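Local coordinates for protein POP2 (Saccharomyces cerevisiae, PDB 1UOC) that degrades mRNA poly(A) tails from the 3' end as a probably catalytic subunit of the CCR4-NOT deadenylase complex, using the RNase D domain described here, at residues S84-N89 / L253-F258; D234-P239 / C259-L264; G90-P93 / P97-W100; M266-F269 / T273-A276; S26-I31 / S142-D147. All coordinates share one frame; numbering follows the deposited sequence.

How the contacts relate
Five contacts illustrate how a nuclease fold is tied together by loops of very different span. From the N terminus, contact 5 opens first, at 26-31, and contact 1 follows at 84-89. Contact 3 closes a short loop between neighbouring strands 77-86 and 99-103, within the spans of contacts 1 and 5. Contact 5 then closes at 142-147, joining two helices and crossing contact 1. Contact 2 opens at 234-239 before contact 1 closes at 253-258, laying helix 247-264 on strand 77-86, so these two cross; 259-264 completes contact 2 on the same helix. Contact 4, a short local loop, comes last. Contacts 1 and 3 meet through Ser84, Leu85, Lys92 and Thr99.

Contact 1 of 5, residues S84-N89 / L253-F258; sequences SLSDAN and LMLLSF
Leu255, on helix 247-264, sets its CD2 methyl against the last residues of strand 77-86, where Ser84 and Ser86 present small side chains to it. The tight part is at Ser86: its CB lies 3.5 Å from Leu255 CD2, closer than carbons usually pack, and its OG is 3.4 Å from the same methyl. The methyl also rests on the backbone, with Leu85 C 3.5 Å from Leu255 CD2. Leu255 CG stands anti to the backbone N (chi1 -174°), which carries the branch out to the strand. Strand and helix run at 27° to each other, with a closest axis approach of 8.5 Å, as in a helix laid over a sheet of this RNase H-like DEDD nuclease fold; five residues before Leu255 the same helix carries Gln250, a predicted metal ligand.

Beyond Ser86 the contact loosens. Asp87, Ala88 and Asn89 turn off into a more exposed loop, where Asp87 OD2 accepts from Asn91 N and, weakly, from Asn89 N. Both serine hydroxyls have polar partners elsewhere: Ser86 OG donates in plane to a lone pair of Asp87 O (2.9 Å), while Ser84 OG is bonded to Thr99 and Lys92. The methyl therefore meets oxygens already engaged, and shape and dispersion hold the helix here.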
# COMPACT_ATOMS: atom_id res chain seq x y z
N SER A 84 1.53 5.10 -4.80
CA SER A 84 0.96 5.64 -6.01
C SER A 84 0.03 6.78 -5.59
O SER A 84 -0.64 6.68 -4.55
CB SER A 84 0.17 4.55 -6.75
OG SER A 84 -0.01 4.92 -8.10
N LEU A 85 0.01 7.85 -6.38
CA LEU A 85 -0.83 9.01 -6.08
C LEU A 85 -1.80 9.34 -7.20
O LEU A 85 -1.48 9.16 -8.38
CB LEU A 85 0.06 10.23 -5.84
CG LEU A 85 0.55 10.53 -4.43
CD1 LEU A 85 1.21 9.31 -3.83
CD2 LEU A 85 1.54 11.70 -4.50
N SER A 86 -2.98 9.82 -6.82
CA SER A 86 -3.99 10.25 -7.78
C SER A 86 -5.04 11.05 -7.01
O SER A 86 -5.00 11.09 -5.77
CB SER A 86 -4.68 9.06 -8.44
OG SER A 86 -5.70 8.54 -7.60
N ASP A 87 -5.96 11.69 -7.73
CA ASP A 87 -7.02 12.43 -7.07
C ASP A 87 -8.15 11.43 -6.82
O ASP A 87 -7.99 10.24 -7.12
CB ASP A 87 -7.49 13.63 -7.93
CG ASP A 87 -8.20 13.21 -9.22
OD1 ASP A 87 -8.43 14.11 -10.06
OD2 ASP A 87 -8.54 12.02 -9.41
N ALA A 88 -9.27 11.89 -6.29
CA ALA A 88 -10.38 10.99 -5.98
C ALA A 88 -10.96 10.26 -7.19
O ALA A 88 -11.49 9.16 -7.06
CB ALA A 88 -11.50 11.78 -5.26
N ASN A 89 -10.84 10.85 -8.37
CA ASN A 89 -11.38 10.22 -9.57
C ASN A 89 -10.37 9.40 -10.34
O ASN A 89 -10.64 8.99 -11.47
CB ASN A 89 -11.98 11.28 -10.49
CG ASN A 89 -13.21 11.93 -9.90
OD1 ASN A 89 -13.25 13.14 -9.70
ND2 ASN A 89 -14.22 11.12 -9.60
N LEU A 253 -1.95 -0.72 -9.16
CA LEU A 253 -3.16 -1.49 -9.48
C LEU A 253 -4.23 -1.24 -8.43
O LEU A 253 -5.42 -1.13 -8.74
CB LEU A 253 -2.83 -3.00 -9.53
CG LEU A 253 -3.92 -3.94 -10.05
CD1 LEU A 253 -4.38 -3.49 -11.43
CD2 LEU A 253 -3.40 -5.38 -10.12
N MET A 254 -3.79 -1.18 -7.19
CA MET A 254 -4.63 -0.95 -6.02
C MET A 254 -5.39 0.36 -6.17
O MET A 254 -6.62 0.40 -6.07
CB MET A 254 -3.73 -0.89 -4.79
CG MET A 254 -4.39 -1.17 -3.46
SD MET A 254 -3.17 -1.04 -2.13
CE MET A 254 -2.04 -2.34 -2.63
N LEU A 255 -4.66 1.45 -6.40
CA LEU A 255 -5.26 2.78 -6.55
C LEU A 255 -6.21 2.88 -7.76
O LEU A 255 -7.27 3.50 -7.68
CB LEU A 255 -4.15 3.82 -6.67
CG LEU A 255 -4.58 5.28 -6.69
CD1 LEU A 255 -5.25 5.61 -5.35
CD2 LEU A 255 -3.38 6.18 -6.94
N LEU A 256 -5.81 2.30 -8.88
CA LEU A 256 -6.61 2.31 -10.11
C LEU A 256 -7.93 1.62 -9.82
O LEU A 256 -9.01 2.09 -10.18
CB LEU A 256 -5.87 1.55 -11.21
CG LEU A 256 -5.29 2.23 -12.45
CD1 LEU A 256 -5.09 3.71 -12.22
CD2 LEU A 256 -3.98 1.52 -12.81
N SER A 257 -7.83 0.47 -9.15
CA SER A 257 -9.00 -0.31 -8.80
C SER A 257 -9.89 0.43 -7.82
O SER A 257 -11.11 0.45 -7.99
CB SER A 257 -8.57 -1.67 -8.22
OG SER A 257 -7.92 -2.45 -9.21
N PHE A 258 -9.30 1.04 -6.80
CA PHE A 258 -10.10 1.78 -5.83
C PHE A 258 -10.91 2.88 -6.49
O PHE A 258 -12.12 2.99 -6.29
CB PHE A 258 -9.22 2.42 -4.75
CG PHE A 258 -9.99 3.21 -3.76
CD1 PHE A 258 -10.65 2.57 -2.71
CD2 PHE A 258 -10.13 4.58 -3.90
CE1 PHE A 258 -11.45 3.30 -1.82
CE2 PHE A 258 -10.92 5.32 -3.03
CZ PHE A 258 -11.59 4.67 -1.98

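Contact 2 of 5, residues D234-P239 / C259-L264; sequences DELGLP and CQLSKL
Leu236 reaches across to the last turns of helix 247-264 from a Schellman motif that ends helix 229-235. Its CD2 methyl does most of the touching, lying 3.7 Å from Leu264 CD1 and 3.9 Å from Gln260 CG. Between those two side chains the same methyl comes down to the helix backbone, where Leu261 CA is 4.0 Å from Leu236 CD2. Leu236 runs alongside Gln260 and alongside Leu264, antiparallel to each, and the touching atoms are all carbons.

The next shell is the turn that aims Leu236. Gly237 takes a positive phi of 76°, an angle that suits glycine, and its N returns to Asp234 O at 2.6 Å, fixing the end of the helix just where Leu236 leaves it. The Leu236 side chain then extends with CG anti to the carbonyl carbon (chi1 -73°). Farther out, Asp234 is held by a salt bridge to Arg240, and Gly237 shares a backbone bond with Phe7, whose side chain also touches Gln260. Leu261 also rests on Leu200 and Ile207 of helix 200-207. This surface seam thus joins the ends of two helices, away from the metal site. The second Leu236 methyl completes it, with CD1 4.3 Å from Leu261 CB.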
# COMPACT_ATOMS: atom_id res chain seq x y z
N ASP A 234 -9.47 -7.80 -12.50
CA ASP A 234 -10.05 -8.43 -13.68
C ASP A 234 -11.51 -8.02 -13.87
O ASP A 234 -11.90 -7.60 -14.96
CB ASP A 234 -9.98 -9.96 -13.59
CG ASP A 234 -8.56 -10.47 -13.71
OD1 ASP A 234 -7.78 -9.88 -14.49
OD2 ASP A 234 -8.24 -11.48 -13.05
N GLU A 235 -12.31 -8.11 -12.81
CA GLU A 235 -13.72 -7.74 -12.90
C GLU A 235 -13.90 -6.30 -13.36
O GLU A 235 -14.93 -5.95 -13.93
CB GLU A 235 -14.42 -7.91 -11.55
CG GLU A 235 -14.43 -9.32 -11.00
CD GLU A 235 -15.39 -9.46 -9.83
OE1 GLU A 235 -15.38 -10.52 -9.18
OE2 GLU A 235 -16.16 -8.50 -9.57
N LEU A 236 -12.92 -5.45 -13.09
CA LEU A 236 -13.02 -4.06 -13.51
C LEU A 236 -12.50 -3.95 -14.93
O LEU A 236 -12.55 -2.88 -15.55
CB LEU A 236 -12.23 -3.15 -12.57
CG LEU A 236 -12.87 -2.95 -11.19
CD1 LEU A 236 -11.84 -2.41 -10.21
CD2 LEU A 236 -14.05 -2.00 -11.33
N GLY A 237 -11.99 -5.06 -15.44
CA GLY A 237 -11.47 -5.10 -16.79
C GLY A 237 -10.12 -4.46 -17.03
O GLY A 237 -9.91 -3.83 -18.08
N LEU A 238 -9.19 -4.60 -16.09
CA LEU A 238 -7.85 -4.04 -16.24
C LEU A 238 -6.93 -5.12 -16.81
O LEU A 238 -6.82 -6.21 -16.24
CB LEU A 238 -7.31 -3.57 -14.88
CG LEU A 238 -7.76 -2.20 -14.40
CD1 LEU A 238 -7.72 -2.19 -12.88
CD2 LEU A 238 -6.85 -1.11 -15.00
N PRO A 239 -6.27 -4.83 -17.94
CA PRO A 239 -5.37 -5.79 -18.56
C PRO A 239 -4.28 -6.26 -17.61
O PRO A 239 -3.84 -5.50 -16.76
CB PRO A 239 -4.80 -5.01 -19.75
CG PRO A 239 -5.93 -4.14 -20.12
CD PRO A 239 -6.40 -3.63 -18.78
N CYS A 259 -10.24 3.72 -7.26
CA CYS A 259 -10.90 4.83 -7.91
C CYS A 259 -11.94 4.42 -8.96
O CYS A 259 -12.95 5.10 -9.13
CB CYS A 259 -9.84 5.77 -8.51
SG CYS A 259 -8.83 6.58 -7.25
N GLN A 260 -11.70 3.32 -9.65
CA GLN A 260 -12.64 2.85 -10.66
C GLN A 260 -13.84 2.19 -9.98
O GLN A 260 -14.99 2.48 -10.32
CB GLN A 260 -11.98 1.86 -11.60
CG GLN A 260 -12.87 1.45 -12.75
CD GLN A 260 -13.00 2.53 -13.81
OE1 GLN A 260 -13.00 3.72 -13.51
NE2 GLN A 260 -13.11 2.10 -15.07
N LEU A 261 -13.57 1.30 -9.03
CA LEU A 261 -14.64 0.63 -8.31
C LEU A 261 -15.52 1.69 -7.67
O LEU A 261 -16.75 1.61 -7.69
CB LEU A 261 -14.08 -0.30 -7.23
CG LEU A 261 -15.10 -1.11 -6.41
CD1 LEU A 261 -15.91 -2.02 -7.33
CD2 LEU A 261 -14.37 -1.94 -5.35
N SER A 262 -14.88 2.70 -7.09
CA SER A 262 -15.57 3.80 -6.43
C SER A 262 -16.44 4.58 -7.41
O SER A 262 -17.57 4.94 -7.10
CB SER A 262 -14.55 4.74 -5.78
OG SER A 262 -15.18 5.85 -5.18
N LYS A 263 -15.90 4.85 -8.60
CA LYS A 263 -16.62 5.60 -9.63
C LYS A 263 -17.86 4.85 -10.13
O LYS A 263 -18.95 5.42 -10.19
CB LYS A 263 -15.68 5.90 -10.81
CG LYS A 263 -16.30 6.69 -11.96
CD LYS A 263 -16.49 8.17 -11.63
CE LYS A 263 -17.66 8.41 -10.67
NZ LYS A 263 -17.83 9.86 -10.33
N LEU A 264 -17.69 3.58 -10.48
CA LEU A 264 -18.81 2.78 -10.96
C LEU A 264 -19.89 2.62 -9.90
O LEU A 264 -21.06 2.39 -10.21
CB LEU A 264 -18.33 1.39 -11.40
CG LEU A 264 -17.28 1.25 -12.51
CD1 LEU A 264 -17.02 -0.23 -12.76
CD2 LEU A 264 -17.76 1.91 -13.79

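Contact 3 of 5, residues G90-P93 / P97-W100; sequences GNKP and PSTW
Lys92 and Ser98 meet where the loop after strand 77-86 turns back into strand 99-103, its antiparallel neighbour. Direct hydrogen bonding comes first: Lys92 NZ donates to Ser98 OG at 3.0 Å. The same ammonium has its strongest partner outside the loop, Leu85 O, and also bonds Ser84 OG.

A second link runs through a water that accepts from Lys92 NZ at 3.0 Å and lies 2.6 Å from Thr99 OG1, itself bonded to Ser84. Three N-H groups thus serve four oxygens, so not all can be full bonds at once.

Van der Waals contact supplies the rest. The lysine chain runs past the serine, with Lys92 CG 3.5 Å from Ser98 OG, and a bend at its last torsion (chi4 -74°) turns NZ in among the oxygens. Pro93 approaches the same hydroxyl from its ring, CD being 3.5 Å from Ser98 OG. Lys92 also packs on Leu252 and Leu255 of helix 247-264.

A leucine in place of Lys92, lacking the ammonium, would probably leave Ser98 OG and the water short of a donor and the loop less firmly joined to the strand. The oxygens around this buried ammonium are neutral, so its charge is probably stabilised by dipoles.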
# COMPACT_ATOMS: atom_id res chain seq x y z
N GLY A 90 -9.21 9.18 -9.74
CA GLY A 90 -8.19 8.38 -10.39
C GLY A 90 -7.34 9.10 -11.42
O GLY A 90 -6.55 8.46 -12.13
N ASN A 91 -7.49 10.42 -11.51
CA ASN A 91 -6.69 11.20 -12.45
C ASN A 91 -5.28 11.30 -11.89
O ASN A 91 -5.09 11.32 -10.67
CB ASN A 91 -7.25 12.62 -12.58
CG ASN A 91 -8.66 12.63 -13.11
OD1 ASN A 91 -9.47 13.47 -12.71
ND2 ASN A 91 -8.97 11.72 -14.04
N LYS A 92 -4.30 11.36 -12.80
CA LYS A 92 -2.90 11.45 -12.42
C LYS A 92 -2.23 12.51 -13.29
O LYS A 92 -2.75 12.89 -14.34
CB LYS A 92 -2.23 10.09 -12.62
CG LYS A 92 -2.72 8.99 -11.65
CD LYS A 92 -2.13 7.62 -12.04
CE LYS A 92 -2.02 6.66 -10.85
NZ LYS A 92 -0.90 7.00 -9.91
N PRO A 93 -1.07 13.03 -12.86
CA PRO A 93 -0.38 14.04 -13.66
C PRO A 93 -0.00 13.49 -15.03
O PRO A 93 0.45 12.35 -15.14
CB PRO A 93 0.84 14.38 -12.80
CG PRO A 93 1.02 13.16 -11.92
CD PRO A 93 -0.39 12.82 -11.57
N PRO A 97 6.33 10.94 -13.15
CA PRO A 97 5.89 9.76 -12.40
C PRO A 97 4.79 10.03 -11.37
O PRO A 97 4.76 11.07 -10.72
CB PRO A 97 7.18 9.28 -11.75
CG PRO A 97 7.86 10.59 -11.43
CD PRO A 97 7.68 11.34 -12.73
N SER A 98 3.93 9.04 -11.22
CA SER A 98 2.81 9.12 -10.29
C SER A 98 2.82 7.85 -9.40
O SER A 98 1.95 7.65 -8.55
CB SER A 98 1.53 9.18 -11.11
OG SER A 98 0.48 9.67 -10.33
N THR A 99 3.79 6.98 -9.64
CA THR A 99 3.93 5.75 -8.87
C THR A 99 5.41 5.54 -8.63
O THR A 99 6.22 5.72 -9.53
CB THR A 99 3.35 4.53 -9.62
OG1 THR A 99 1.95 4.73 -9.83
CG2 THR A 99 3.53 3.25 -8.79
N TRP A 100 5.75 5.14 -7.42
CA TRP A 100 7.14 4.94 -7.05
C TRP A 100 7.33 3.58 -6.43
O TRP A 100 6.42 3.05 -5.78
CB TRP A 100 7.55 6.00 -6.02
CG TRP A 100 7.57 7.41 -6.56
CD1 TRP A 100 8.64 8.06 -7.11
CD2 TRP A 100 6.45 8.30 -6.66
NE1 TRP A 100 8.25 9.30 -7.56
CE2 TRP A 100 6.92 9.47 -7.30
CE3 TRP A 100 5.11 8.21 -6.29
CZ2 TRP A 100 6.07 10.56 -7.57
CZ3 TRP A 100 4.27 9.29 -6.56
CH2 TRP A 100 4.76 10.45 -7.19
O HOH W 1 1.13 6.10 -11.91

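Contact 4 of 5, residues M266-F269 / T273-A276; sequences MHKF and TDFA
Lys268 and Asp274 face each other as a single antiparallel bridge, the non-hydrogen-bonded pair of a short loop, with the two backbone bonds lying to either side of them. Phe269 N donates to Thr273 O at 2.7 Å, nearly along the C=O axis and almost straight at 168°. Phe275 N donates to His267 O at 3.0 Å from a position tilted out of the carbonyl plane. Thr273 O also meets Lys268 CA, 3.2 Å away in a CA-H...O contact. His267 N probably bonds Ser262 O, and Thr273 OG1 is weakly bonded to Asn271.

The Asp274 carboxylate makes its firm bond within its own segment: with CG anti to the backbone N (chi1 -174°), OD2 accepts from Ala276 N at 2.6 Å, on the anti side, forming an Asx turn. Asp274 OD1 lies near His267 and, at long salt-bridge range, 3.7 Å from Lys268 NZ, though the position of this oxygen is doubtful.

The two phenylalanines pack together. Phe275 points an edge at the face of Phe269, the planes 59° apart, so that Phe275 CD2 lies over the middle of the Phe269 ring and 3.5 Å from Phe269 CZ. One face of Phe275 is itself covered by the turn, His267 CA lying 4.1 Å from the ring centroid in a CH-pi contact.

Met266, in a Schellman motif, ends helix 247-264 just before this loop. The aromatic pair leans on helix 200-207, Phe269 touching Val203, Ile206 and Ile207, and Phe275 touching Val203, while Tyr278 meets the Phe269 ring.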
# COMPACT_ATOMS: atom_id res chain seq x y z
N MET A 266 -20.46 5.00 -7.45
CA MET A 266 -20.81 6.30 -6.88
C MET A 266 -20.62 6.15 -5.38
O MET A 266 -21.47 6.54 -4.57
CB MET A 266 -22.25 6.69 -7.22
CG MET A 266 -22.43 7.13 -8.67
SD MET A 266 -23.92 8.11 -8.93
CE MET A 266 -23.21 9.81 -8.97
N HIS A 267 -19.49 5.55 -5.03
CA HIS A 267 -19.06 5.29 -3.67
C HIS A 267 -20.10 4.65 -2.75
O HIS A 267 -20.07 4.86 -1.54
CB HIS A 267 -18.50 6.57 -3.04
CG HIS A 267 -19.55 7.48 -2.48
ND1 HIS A 267 -20.38 8.25 -3.27
CD2 HIS A 267 -19.93 7.72 -1.20
CE1 HIS A 267 -21.22 8.92 -2.50
NE2 HIS A 267 -20.97 8.62 -1.24
N LYS A 268 -21.00 3.86 -3.31
CA LYS A 268 -22.04 3.21 -2.51
C LYS A 268 -21.95 1.69 -2.57
O LYS A 268 -21.53 1.11 -3.57
CB LYS A 268 -23.43 3.62 -2.99
CG LYS A 268 -23.69 5.11 -3.01
CD LYS A 268 -23.68 5.69 -1.61
CE LYS A 268 -24.09 7.15 -1.63
NZ LYS A 268 -24.08 7.74 -0.26
N PHE A 269 -22.36 1.04 -1.48
CA PHE A 269 -22.37 -0.41 -1.43
C PHE A 269 -23.67 -0.82 -2.11
O PHE A 269 -24.57 0.01 -2.31
CB PHE A 269 -22.34 -0.92 0.02
CG PHE A 269 -21.00 -0.78 0.69
CD1 PHE A 269 -20.78 0.22 1.63
CD2 PHE A 269 -19.95 -1.63 0.35
CE1 PHE A 269 -19.52 0.37 2.23
CE2 PHE A 269 -18.68 -1.49 0.94
CZ PHE A 269 -18.47 -0.48 1.88
N THR A 273 -25.63 2.09 1.22
CA THR A 273 -24.69 2.57 2.23
C THR A 273 -23.45 3.18 1.58
O THR A 273 -23.02 2.74 0.51
CB THR A 273 -24.25 1.41 3.17
OG1 THR A 273 -25.36 1.00 3.98
CG2 THR A 273 -23.10 1.84 4.06
N ASP A 274 -22.88 4.19 2.23
CA ASP A 274 -21.68 4.86 1.73
C ASP A 274 -20.42 4.11 2.16
O ASP A 274 -20.36 3.54 3.25
CB ASP A 274 -21.66 6.29 2.28
CG ASP A 274 -20.52 7.13 1.70
OD1 ASP A 274 -20.81 8.27 1.28
OD2 ASP A 274 -19.36 6.67 1.69
N PHE A 275 -19.42 4.09 1.28
CA PHE A 275 -18.14 3.42 1.56
C PHE A 275 -17.52 3.94 2.85
O PHE A 275 -16.90 3.18 3.60
CB PHE A 275 -17.13 3.67 0.42
CG PHE A 275 -17.31 2.78 -0.79
CD1 PHE A 275 -16.49 2.96 -1.91
CD2 PHE A 275 -18.28 1.79 -0.83
CE1 PHE A 275 -16.63 2.16 -3.03
CE2 PHE A 275 -18.43 0.98 -1.95
CZ PHE A 275 -17.60 1.17 -3.06
N ALA A 276 -17.68 5.24 3.08
CA ALA A 276 -17.13 5.90 4.26
C ALA A 276 -17.39 5.13 5.54
O ALA A 276 -16.61 5.21 6.48
CB ALA A 276 -17.68 7.30 4.37

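Contact 5 of 5, residues S26-I31 / S142-D147; sequences SEFAVI and SQLLMD
The Phe28 ring is sandwiched between two aliphatic groups. Over one face stands Leu144 CB, 3.7 Å from the Phe28 ring centroid and only 9° off the normal, a CH-pi contact; over the opposite face lies Ile31 CD1, from the next turn of its own helix. Phe28 CD1 also meets Leu144 CD1 at 3.7 Å, and Leu145 CA approaches obliquely, 3.9 Å from Phe28 CE2. This is helix-to-helix packing in the RNase H-like fold of a DEDD nuclease, one aromatic side chain of helix 24-34 laid against helix 138-146.

With CG anti to its carbonyl carbon (chi1 -76°), Leu144 brings both CB and CD1 to the ring. Leu145 adds a looser flank, its CB 4.4 Å from Phe28 CZ.

With an alanine at Phe28, Leu144 CB and Ile31 CD1 would probably lose the ring between them, opening a gap between the two helices. Behind the ring, Ile31 rests on Trp100 and Phe102 of strand 99-103, and Phe102 meets the Phe28 ring too. On the far helix Leu145 packs on Leu170 of helix 165-174, its side chain about 7 Å from a bound xenon. Where the ring meets the backbone, Phe28 CE2 lies 3.6 Å from Leu144 O.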
# COMPACT_ATOMS: atom_id res chain seq x y z
N SER A 26 14.98 13.69 -4.16
CA SER A 26 14.35 14.40 -5.26
C SER A 26 12.96 13.84 -5.55
O SER A 26 12.05 14.59 -5.89
CB SER A 26 15.24 14.33 -6.51
OG SER A 26 15.59 13.00 -6.81
N GLU A 27 12.79 12.53 -5.40
CA GLU A 27 11.47 11.93 -5.65
C GLU A 27 10.49 12.34 -4.56
O GLU A 27 9.30 12.54 -4.83
CB GLU A 27 11.56 10.40 -5.73
CG GLU A 27 12.39 9.91 -6.90
CD GLU A 27 11.91 10.44 -8.24
OE1 GLU A 27 12.73 10.46 -9.18
OE2 GLU A 27 10.73 10.83 -8.38
N PHE A 28 10.98 12.47 -3.33
CA PHE A 28 10.11 12.89 -2.26
C PHE A 28 9.76 14.36 -2.41
O PHE A 28 8.74 14.82 -1.91
CB PHE A 28 10.75 12.64 -0.90
CG PHE A 28 10.11 11.51 -0.15
CD1 PHE A 28 10.67 10.24 -0.16
CD2 PHE A 28 8.87 11.69 0.48
CE1 PHE A 28 10.00 9.16 0.43
CE2 PHE A 28 8.20 10.63 1.07
CZ PHE A 28 8.77 9.36 1.04
N ALA A 29 10.60 15.10 -3.13
CA ALA A 29 10.32 16.52 -3.37
C ALA A 29 9.12 16.58 -4.32
O ALA A 29 8.23 17.41 -4.15
CB ALA A 29 11.53 17.21 -3.98
N VAL A 30 9.10 15.68 -5.31
CA VAL A 30 7.99 15.61 -6.27
C VAL A 30 6.71 15.14 -5.58
O VAL A 30 5.63 15.68 -5.83
CB VAL A 30 8.31 14.63 -7.43
CG1 VAL A 30 7.07 14.45 -8.31
CG2 VAL A 30 9.49 15.15 -8.25
N ILE A 31 6.82 14.14 -4.72
CA ILE A 31 5.65 13.62 -4.00
C ILE A 31 5.03 14.76 -3.19
O ILE A 31 3.83 14.98 -3.20
CB ILE A 31 6.07 12.49 -3.02
CG1 ILE A 31 6.47 11.25 -3.82
CG2 ILE A 31 4.93 12.17 -2.04
CD1 ILE A 31 7.12 10.15 -2.99
N SER A 142 11.58 6.68 6.34
CA SER A 142 10.48 6.96 7.25
C SER A 142 10.46 8.43 7.64
O SER A 142 9.40 9.03 7.78
CB SER A 142 10.57 6.07 8.50
OG SER A 142 11.36 6.65 9.52
N GLN A 143 11.64 9.02 7.80
CA GLN A 143 11.71 10.43 8.16
C GLN A 143 11.12 11.28 7.03
O GLN A 143 10.36 12.20 7.28
CB GLN A 143 13.17 10.83 8.43
CG GLN A 143 13.32 12.18 9.12
CD GLN A 143 12.65 12.22 10.49
OE1 GLN A 143 12.92 11.38 11.37
NE2 GLN A 143 11.76 13.20 10.69
N LEU A 144 11.47 10.96 5.79
CA LEU A 144 10.94 11.70 4.65
C LEU A 144 9.41 11.53 4.55
O LEU A 144 8.69 12.45 4.13
CB LEU A 144 11.62 11.23 3.36
CG LEU A 144 13.05 11.76 3.16
CD1 LEU A 144 13.66 11.21 1.86
CD2 LEU A 144 13.00 13.27 3.11
N LEU A 145 8.93 10.36 4.94
CA LEU A 145 7.50 10.07 4.89
C LEU A 145 6.76 10.89 5.94
O LEU A 145 5.66 11.37 5.70
CB LEU A 145 7.24 8.59 5.14
CG LEU A 145 5.77 8.18 5.08
CD1 LEU A 145 5.20 8.57 3.73
CD2 LEU A 145 5.62 6.68 5.30
N MET A 146 7.37 11.04 7.11
CA MET A 146 6.77 11.80 8.20
C MET A 146 6.53 13.25 7.82
O MET A 146 5.48 13.81 8.14
CB MET A 146 7.67 11.76 9.44
CG MET A 146 7.23 10.76 10.50
SD MET A 146 5.54 11.08 11.09
CE MET A 146 5.73 12.77 11.72
N ASP A 147 7.50 13.84 7.14
CA ASP A 147 7.41 15.25 6.74
C ASP A 147 6.87 15.50 5.33
O ASP A 147 6.83 16.64 4.86
CB ASP A 147 8.79 15.92 6.88
CG ASP A 147 9.42 15.69 8.25
OD1 ASP A 147 8.73 15.89 9.28
OD2 ASP A 147 10.62 15.33 8.30